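Local coordinates for protein Cwp19 (Clostridioides difficile, PDB 5OQ3) that probably cleaves cell-wall glycans through this TIM-barrel glycoside hydrolase domain, the whole protein perhaps also acting as an N-acetylmuramoyl-L-alanine amidase, at residues K214-W217 and R218-N221; V167-Y170 and I171-I175; E342-Q345 and Q346-N350. One frame throughout, in Å; residues are numbered along the deposited sequence.

Interaction 1: K214-W217 and R218-N221; sequences KDNW and RREN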
loop_
_atom_site.group_PDB
_atom_site.type_symbol
_atom_site.label_atom_id
_atom_site.label_comp_id
_atom_site.label_asym_id
_atom_site.label_seq_id
_atom_site.Cartn_x
_atom_site.Cartn_y
_atom_site.Cartn_z
ATOM N N LYS A 214 13.252 -13.960 17.921
ATOM C CA LYS A 214 11.893 -13.943 17.451
ATOM C C LYS A 214 11.578 -12.749 16.556
ATOM O O LYS A 214 10.849 -12.874 15.576
ATOM C CB LYS A 214 10.892 -13.993 18.606
ATOM C CG LYS A 214 9.429 -14.114 18.146
ATOM C CD LYS A 214 8.455 -14.538 19.245
ATOM C CE LYS A 214 8.241 -13.487 20.274
ATOM N NZ LYS A 214 7.423 -14.115 21.376
ATOM N N ASP A 215 12.170 -11.611 16.869
ATOM C CA ASP A 215 11.893 -10.433 16.102
ATOM C C ASP A 215 12.559 -10.510 14.749
ATOM O O ASP A 215 11.973 -10.076 13.747
ATOM C CB ASP A 215 12.260 -9.158 16.833
ATOM C CG ASP A 215 11.337 -8.873 17.992
ATOM O OD1 ASP A 215 10.260 -9.456 18.102
ATOM O OD2 ASP A 215 11.662 -8.000 18.769
ATOM N N ASN A 216 13.731 -11.123 14.663
ATOM C CA ASN A 216 14.352 -11.358 13.386
ATOM C C ASN A 216 13.528 -12.359 12.536
ATOM O O ASN A 216 13.403 -12.168 11.334
ATOM C CB ASN A 216 15.799 -11.899 13.542
ATOM C CG ASN A 216 16.770 -10.908 14.172
ATOM O OD1 ASN A 216 16.463 -9.760 14.357
ATOM N ND2 ASN A 216 17.975 -11.388 14.455
ATOM N N TRP A 217 12.985 -13.366 13.195
ATOM C CA TRP A 217 12.123 -14.321 12.525
ATOM C C TRP A 217 10.862 -13.639 11.973
ATOM O O TRP A 217 10.467 -13.897 10.854
ATOM C CB TRP A 217 11.774 -15.459 13.506
ATOM C CG TRP A 217 10.774 -16.443 13.037
ATOM C CD1 TRP A 217 10.951 -17.463 12.150
ATOM C CD2 TRP A 217 9.391 -16.467 13.420
ATOM N NE1 TRP A 217 9.761 -18.126 11.996
ATOM C CE2 TRP A 217 8.786 -17.532 12.761
ATOM C CE3 TRP A 217 8.613 -15.663 14.259
ATOM C CZ2 TRP A 217 7.418 -17.817 12.892
ATOM C CZ3 TRP A 217 7.308 -15.953 14.415
ATOM C CH2 TRP A 217 6.706 -17.016 13.746
ATOM N N ARG A 218 10.241 -12.743 12.734
ATOM C CA ARG A 218 9.070 -12.019 12.248
ATOM C C ARG A 218 9.437 -11.149 11.035
ATOM O O ARG A 218 8.686 -11.125 10.045
ATOM C CB ARG A 218 8.488 -11.115 13.355
ATOM C CG ARG A 218 7.769 -11.903 14.451
ATOM C CD ARG A 218 7.209 -10.980 15.458
ATOM N NE ARG A 218 6.395 -11.695 16.444
ATOM C CZ ARG A 218 6.083 -11.214 17.629
ATOM N NH1 ARG A 218 6.543 -10.043 18.018
ATOM N NH2 ARG A 218 5.318 -11.944 18.429
ATOM N N ARG A 219 10.574 -10.451 11.080
ATOM C CA ARG A 219 11.019 -9.707 9.905
ATOM C C ARG A 219 11.198 -10.608 8.680
ATOM O O ARG A 219 10.782 -10.243 7.562
ATOM C CB ARG A 219 12.273 -8.846 10.205
ATOM C CG ARG A 219 12.005 -7.566 10.991
ATOM C CD ARG A 219 13.308 -6.820 11.324
ATOM N NE ARG A 219 14.058 -7.392 12.431
ATOM C CZ ARG A 219 13.847 -7.111 13.710
ATOM N NH1 ARG A 219 14.605 -7.680 14.625
ATOM N NH2 ARG A 219 12.889 -6.258 14.051
ATOM N N GLU A 220 11.777 -11.779 8.913
ATOM C CA GLU A 220 11.968 -12.708 7.824
ATOM C C GLU A 220 10.656 -13.275 7.280
ATOM O O GLU A 220 10.562 -13.554 6.099
ATOM C CB GLU A 220 12.940 -13.804 8.194
ATOM C CG GLU A 220 13.320 -14.694 7.006
ATOM C CD GLU A 220 14.071 -14.050 5.840
ATOM O OE1 GLU A 220 14.142 -14.666 4.754
ATOM O OE2 GLU A 220 14.577 -12.970 5.952
ATOM N N ASN A 221 9.656 -13.451 8.122
ATOM C CA ASN A 221 8.361 -13.879 7.653
ATOM C C ASN A 221 7.796 -12.928 6.599
ATOM O O ASN A 221 7.201 -13.322 5.609
ATOM C CB ASN A 221 7.356 -13.990 8.823
ATOM C CG ASN A 221 7.669 -15.122 9.765
ATOM O OD1 ASN A 221 8.249 -16.130 9.389
ATOM N ND2 ASN A 221 7.220 -14.991 11.001
HETATM O O HOH W 1 12.637 -5.567 16.973
HETATM O O HOH W 2 16.292 -8.766 11.287
#
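R219 folds back over the preceding turn so that its guanidinium lies flat above the backbone carbonyl of D215, whose O sits beneath the centre of the group. In that pose the edge of the guanidinium is turned to N216: NH1 donates to OD1 at 2.8 Å, and the oxygen lies in the guanidinium plane although amide and guanidinium planes are 63° apart. The bend comes at chi3 (-78°), which turns the end of the chain back toward the N-terminus of the helix. Two waters lie at other points of its rim, one joining NH2 to D215 OD2, the other accepting from NE at 2.9 Å. Arginine suits the place because its planar head offers several in-plane N-H groups, and NH2 reaches the carbonyl of Y268, whose ring makes a cation-pi contact. All this lies in the first two turns of helix 214-236, which connects strands 186-189 and 241-244 of the TIM barrel along the chain. R218 instead extends alongside K214, whose CE lies over one guanidinium face, 3.8 Å from NH2. D215 OD1 is a long salt-bridge partner, 3.8 Å from R218 NH1 and well out of its plane; the stronger carboxylate partner is D201, which bridges to NH2. N221 sets ND2 over one face of the W217 indole, 3.4 Å from CZ2, its amide nearly upright on the ring (83°) and bonded to Y194 OH.

Interaction 2: V167-Y170 and I171-I175; sequences VRKY and IVDSI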
loop_
_atom_site.group_PDB
_atom_site.type_symbol
_atom_site.label_atom_id
_atom_site.label_comp_id
_atom_site.label_asym_id
_atom_site.label_seq_id
_atom_site.Cartn_x
_atom_site.Cartn_y
_atom_site.Cartn_z
ATOM N N VAL A 167 -0.444 -19.395 5.195
ATOM C CA VAL A 167 -0.924 -18.039 5.055
ATOM C C VAL A 167 -0.169 -17.342 3.914
ATOM O O VAL A 167 -0.804 -16.740 3.040
ATOM C CB VAL A 167 -0.807 -17.246 6.360
ATOM C CG1 VAL A 167 -0.902 -15.736 6.111
ATOM C CG2 VAL A 167 -1.876 -17.652 7.363
ATOM N N ARG A 168 1.141 -17.516 3.866
ATOM C CA ARG A 168 1.911 -16.916 2.795
ATOM C C ARG A 168 1.466 -17.457 1.429
ATOM O O ARG A 168 1.303 -16.703 0.479
ATOM C CB ARG A 168 3.417 -17.078 3.038
ATOM C CG ARG A 168 3.885 -16.301 4.277
ATOM C CD ARG A 168 5.376 -16.333 4.483
ATOM N NE ARG A 168 5.930 -17.631 4.733
ATOM C CZ ARG A 168 6.295 -18.089 5.899
ATOM N NH1 ARG A 168 6.904 -19.244 5.959
ATOM N NH2 ARG A 168 5.991 -17.457 7.014
ATOM N N LYS A 169 1.278 -18.770 1.351
ATOM C CA LYS A 169 0.816 -19.369 0.107
ATOM C C LYS A 169 -0.534 -18.823 -0.302
ATOM O O LYS A 169 -0.770 -18.583 -1.496
ATOM C CB LYS A 169 0.810 -20.900 0.209
ATOM C CG LYS A 169 0.219 -21.560 -0.996
ATOM C CD LYS A 169 0.311 -23.064 -0.937
ATOM C CE LYS A 169 -0.757 -23.756 -1.747
ATOM N NZ LYS A 169 -0.716 -23.386 -3.178
ATOM N N TYR A 170 -1.450 -18.687 0.664
ATOM C CA TYR A 170 -2.770 -18.147 0.344
ATOM C C TYR A 170 -2.679 -16.706 -0.196
ATOM O O TYR A 170 -3.391 -16.354 -1.125
ATOM C CB TYR A 170 -3.660 -18.216 1.602
ATOM C CG TYR A 170 -4.715 -17.132 1.734
ATOM C CD1 TYR A 170 -5.820 -17.098 0.908
ATOM C CD2 TYR A 170 -4.594 -16.118 2.682
ATOM C CE1 TYR A 170 -6.787 -16.105 1.010
ATOM C CE2 TYR A 170 -5.544 -15.117 2.812
ATOM C CZ TYR A 170 -6.626 -15.103 1.962
ATOM O OH TYR A 170 -7.545 -14.080 2.050
ATOM N N ILE A 171 -1.850 -15.886 0.417
ATOM C CA ILE A 171 -1.662 -14.524 -0.094
ATOM C C ILE A 171 -1.056 -14.536 -1.498
ATOM O O ILE A 171 -1.560 -13.848 -2.405
ATOM C CB ILE A 171 -0.906 -13.662 0.896
ATOM C CG1 ILE A 171 -1.714 -13.484 2.184
ATOM C CG2 ILE A 171 -0.553 -12.301 0.277
ATOM C CD1 ILE A 171 -0.886 -13.034 3.363
ATOM N N VAL A 172 -0.022 -15.354 -1.692
ATOM C CA VAL A 172 0.553 -15.499 -3.031
ATOM C C VAL A 172 -0.512 -15.907 -4.057
ATOM O O VAL A 172 -0.596 -15.347 -5.148
ATOM C CB VAL A 172 1.713 -16.475 -3.025
ATOM C CG1 VAL A 172 2.182 -16.844 -4.414
ATOM C CG2 VAL A 172 2.872 -15.895 -2.203
ATOM N N ASP A 173 -1.295 -16.921 -3.693
ATOM C CA ASP A 173 -2.306 -17.411 -4.608
ATOM C C ASP A 173 -3.384 -16.373 -4.882
ATOM O O ASP A 173 -3.925 -16.312 -5.974
ATOM C CB ASP A 173 -2.924 -18.710 -4.031
ATOM C CG ASP A 173 -1.951 -19.901 -4.033
ATOM O OD1 ASP A 173 -0.879 -19.838 -4.714
ATOM O OD2 ASP A 173 -2.237 -20.907 -3.319
ATOM N N SER A 174 -3.716 -15.578 -3.865
ATOM C CA SER A 174 -4.718 -14.521 -4.023
ATOM C C SER A 174 -4.239 -13.459 -5.032
ATOM O O SER A 174 -5.014 -13.024 -5.892
ATOM C CB SER A 174 -4.991 -13.851 -2.676
ATOM O OG SER A 174 -5.669 -14.669 -1.725
ATOM N N ILE A 175 -2.969 -13.107 -4.955
ATOM C CA ILE A 175 -2.416 -12.174 -5.922
ATOM C C ILE A 175 -2.262 -12.779 -7.310
ATOM O O ILE A 175 -2.573 -12.121 -8.320
ATOM C CB ILE A 175 -1.117 -11.615 -5.362
ATOM C CG1 ILE A 175 -1.504 -10.784 -4.140
ATOM C CG2 ILE A 175 -0.405 -10.782 -6.416
ATOM C CD1 ILE A 175 -0.340 -10.570 -3.245
#
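The Y170 ring lies against the next turn of its own helix, with S174 OG meeting it obliquely, 3.3 Å from CE1, and I171 CG1 coming up to CD2 at 3.9 Å. Two further rings meet it from other parts of the chain, Y160 and W150, their planes turned by about 60° and 35° respectively. Tyrosine suits the place because its ring packs among aromatic neighbours while its buried hydroxyl is satisfied by N86 and R74. The chi1 of 149° falls somewhat short of the staggered anti position and swings the ring toward S174.

S174 is small enough to fit beside this ring and still bend its hydroxyl back to the helix. OG donates to Y170 O at 2.9 Å from above the carbonyl plane, while the backbone N of S174 reaches the same oxygen from the opposite face. Y170 O is thus gripped by two donors, and OG is also bonded to N86 ND2. This serine-to-carbonyl bond, four residues back, sits within helix 165-181, which precedes barrel strand 186-189 of the TIM barrel; I171 and V172 face the neighbouring helix 214-236, touching L225 and S232.

Away from the rings, K169 and D173 form an i to i+4 salt bridge on an exposed flank. NZ approaches the syn lone pair of D173 OD2 at 2.9 Å, brought round by a bend at the lysine's last torsion, and the lysine's CG also lies 3.4 Å from OD2. V167 CG1 and I171 CD1 meet at 3.9 Å, two branched chains pointing the same way.

Interaction 3: E342-Q345 and Q346-N350; sequences EIVQ and QVTLN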
loop_
_atom_site.group_PDB
_atom_site.type_symbol
_atom_site.label_atom_id
_atom_site.label_comp_id
_atom_site.label_asym_id
_atom_site.label_seq_id
_atom_site.Cartn_x
_atom_site.Cartn_y
_atom_site.Cartn_z
ATOM N N GLU A 342 3.112 23.048 0.467
ATOM C CA GLU A 342 4.529 23.016 0.098
ATOM C C GLU A 342 4.845 21.927 -0.857
ATOM O O GLU A 342 6.016 21.551 -0.988
ATOM C CB GLU A 342 5.432 22.932 1.319
ATOM C CG GLU A 342 5.297 21.706 2.192
ATOM C CD GLU A 342 6.278 21.719 3.348
ATOM O OE1 GLU A 342 7.064 20.770 3.482
ATOM O OE2 GLU A 342 6.256 22.697 4.147
ATOM N N ILE A 343 3.848 21.458 -1.591
ATOM C CA ILE A 343 4.138 20.313 -2.440
ATOM C C ILE A 343 5.124 20.665 -3.568
ATOM O O ILE A 343 5.943 19.831 -3.949
ATOM C CB ILE A 343 2.837 19.686 -2.990
ATOM C CG1 ILE A 343 3.087 18.278 -3.594
ATOM C CG2 ILE A 343 2.176 20.551 -4.038
ATOM C CD1 ILE A 343 3.755 17.267 -2.667
ATOM N N VAL A 344 5.064 21.867 -4.116
ATOM C CA VAL A 344 6.031 22.235 -5.151
ATOM C C VAL A 344 7.455 22.201 -4.579
ATOM O O VAL A 344 8.382 21.697 -5.198
ATOM C CB VAL A 344 5.683 23.605 -5.782
ATOM C CG1 VAL A 344 6.819 24.056 -6.683
ATOM C CG2 VAL A 344 4.387 23.484 -6.580
ATOM N N GLN A 345 7.633 22.756 -3.401
ATOM C CA GLN A 345 8.926 22.708 -2.722
ATOM C C GLN A 345 9.409 21.264 -2.496
ATOM O O GLN A 345 10.598 20.954 -2.719
ATOM C CB GLN A 345 8.831 23.461 -1.393
ATOM C CG GLN A 345 10.145 23.563 -0.649
ATOM C CD GLN A 345 10.032 24.230 0.703
ATOM O OE1 GLN A 345 8.953 24.628 1.110
ATOM N NE2 GLN A 345 11.146 24.288 1.432
ATOM N N GLN A 346 8.525 20.386 -2.033
ATOM C CA GLN A 346 8.910 19.004 -1.837
ATOM C C GLN A 346 9.336 18.336 -3.117
ATOM O O GLN A 346 10.374 17.679 -3.131
ATOM C CB GLN A 346 7.786 18.232 -1.123
ATOM C CG GLN A 346 7.498 18.672 0.288
ATOM C CD GLN A 346 6.742 17.622 1.111
ATOM O OE1 GLN A 346 6.175 16.654 0.580
ATOM N NE2 GLN A 346 6.657 17.866 2.418
ATOM N N VAL A 347 8.553 18.441 -4.185
ATOM C CA VAL A 347 8.897 17.734 -5.392
ATOM C C VAL A 347 10.126 18.346 -6.066
ATOM O O VAL A 347 10.944 17.641 -6.619
ATOM C CB VAL A 347 7.695 17.651 -6.358
ATOM C CG1 VAL A 347 8.090 17.051 -7.692
ATOM C CG2 VAL A 347 6.589 16.792 -5.740
ATOM N N THR A 348 10.305 19.657 -5.947
ATOM C CA THR A 348 11.527 20.299 -6.440
ATOM C C THR A 348 12.775 19.705 -5.751
ATOM O O THR A 348 13.786 19.406 -6.393
ATOM C CB THR A 348 11.435 21.814 -6.260
ATOM O OG1 THR A 348 10.321 22.323 -7.001
ATOM C CG2 THR A 348 12.711 22.521 -6.727
ATOM N N LEU A 349 12.689 19.485 -4.445
ATOM C CA LEU A 349 13.774 18.855 -3.718
ATOM C C LEU A 349 13.988 17.426 -4.202
ATOM O O LEU A 349 15.140 17.015 -4.404
ATOM C CB LEU A 349 13.497 18.913 -2.226
ATOM C CG LEU A 349 14.595 18.323 -1.330
ATOM C CD1 LEU A 349 15.932 19.060 -1.512
ATOM C CD2 LEU A 349 14.144 18.275 0.118
ATOM N N ASN A 350 12.902 16.655 -4.345
ATOM C CA ASN A 350 13.032 15.293 -4.804
ATOM C C ASN A 350 13.845 15.238 -6.073
ATOM O O ASN A 350 14.627 14.314 -6.284
ATOM C CB ASN A 350 11.673 14.672 -5.155
ATOM C CG ASN A 350 10.753 14.496 -3.969
ATOM O OD1 ASN A 350 11.139 14.726 -2.804
ATOM N ND2 ASN A 350 9.496 14.155 -4.272
#
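Q346 leans back over the first turn of its helix toward E342. Its CB passes 3.7 Å from I343 O, and CG, set beside the backbone N by a chi1 of -66°, lies 3.5 Å from E342 O, the carbonyl that accepts Q346 N. At the end of the extended chain, OE1 comes within 4.1 Å of I343 CD1, while NE2 donates to E342 OE1 at 3.1 Å. That bond meets the anti side of the carboxylate, 20° out of its plane, with carboxylate and amide planes 76° apart. E342 stands at the N-cap of helix 343-350, which links strands 319-324 and 356-361 in a beta-alpha-beta unit of the TIM barrel. Glutamate suits this spot because OE1 also accepts from the backbone N of I295, so one oxygen joins the glutamine to a loop; an acidic group at a helix N-terminus would probably be stabilised by the helix dipole.

Farther along, T348 OG1 donates to V344 O at 2.7 Å from above the carbonyl plane, whereas T348 N approaches from its other face. On the buried side I343 CD1 and V347 CG2 approach to 4.2 Å, both residues packing on Y361 of strand 356-361.

How the interactions relate
All three contacts sit within single helices of the helical shell surrounding the same barrel. Interactions 2 and 1 belong to the adjacent helices 165-181 and 214-236, which precede and follow strand 186-189 along the chain; their centres are about 19 Å apart and they touch, N221 OD1 lying 3.5 Å from R168 NH2 as packing. Interaction 3 stands apart: its centre is about 36 Å from that of interaction 1 and about 38 Å from that of interaction 2, on the opposite side of the chain's centre from the latter. The nearest atoms remain about 26 and 27 Å away, so interaction 3 has no direct touch with the other two.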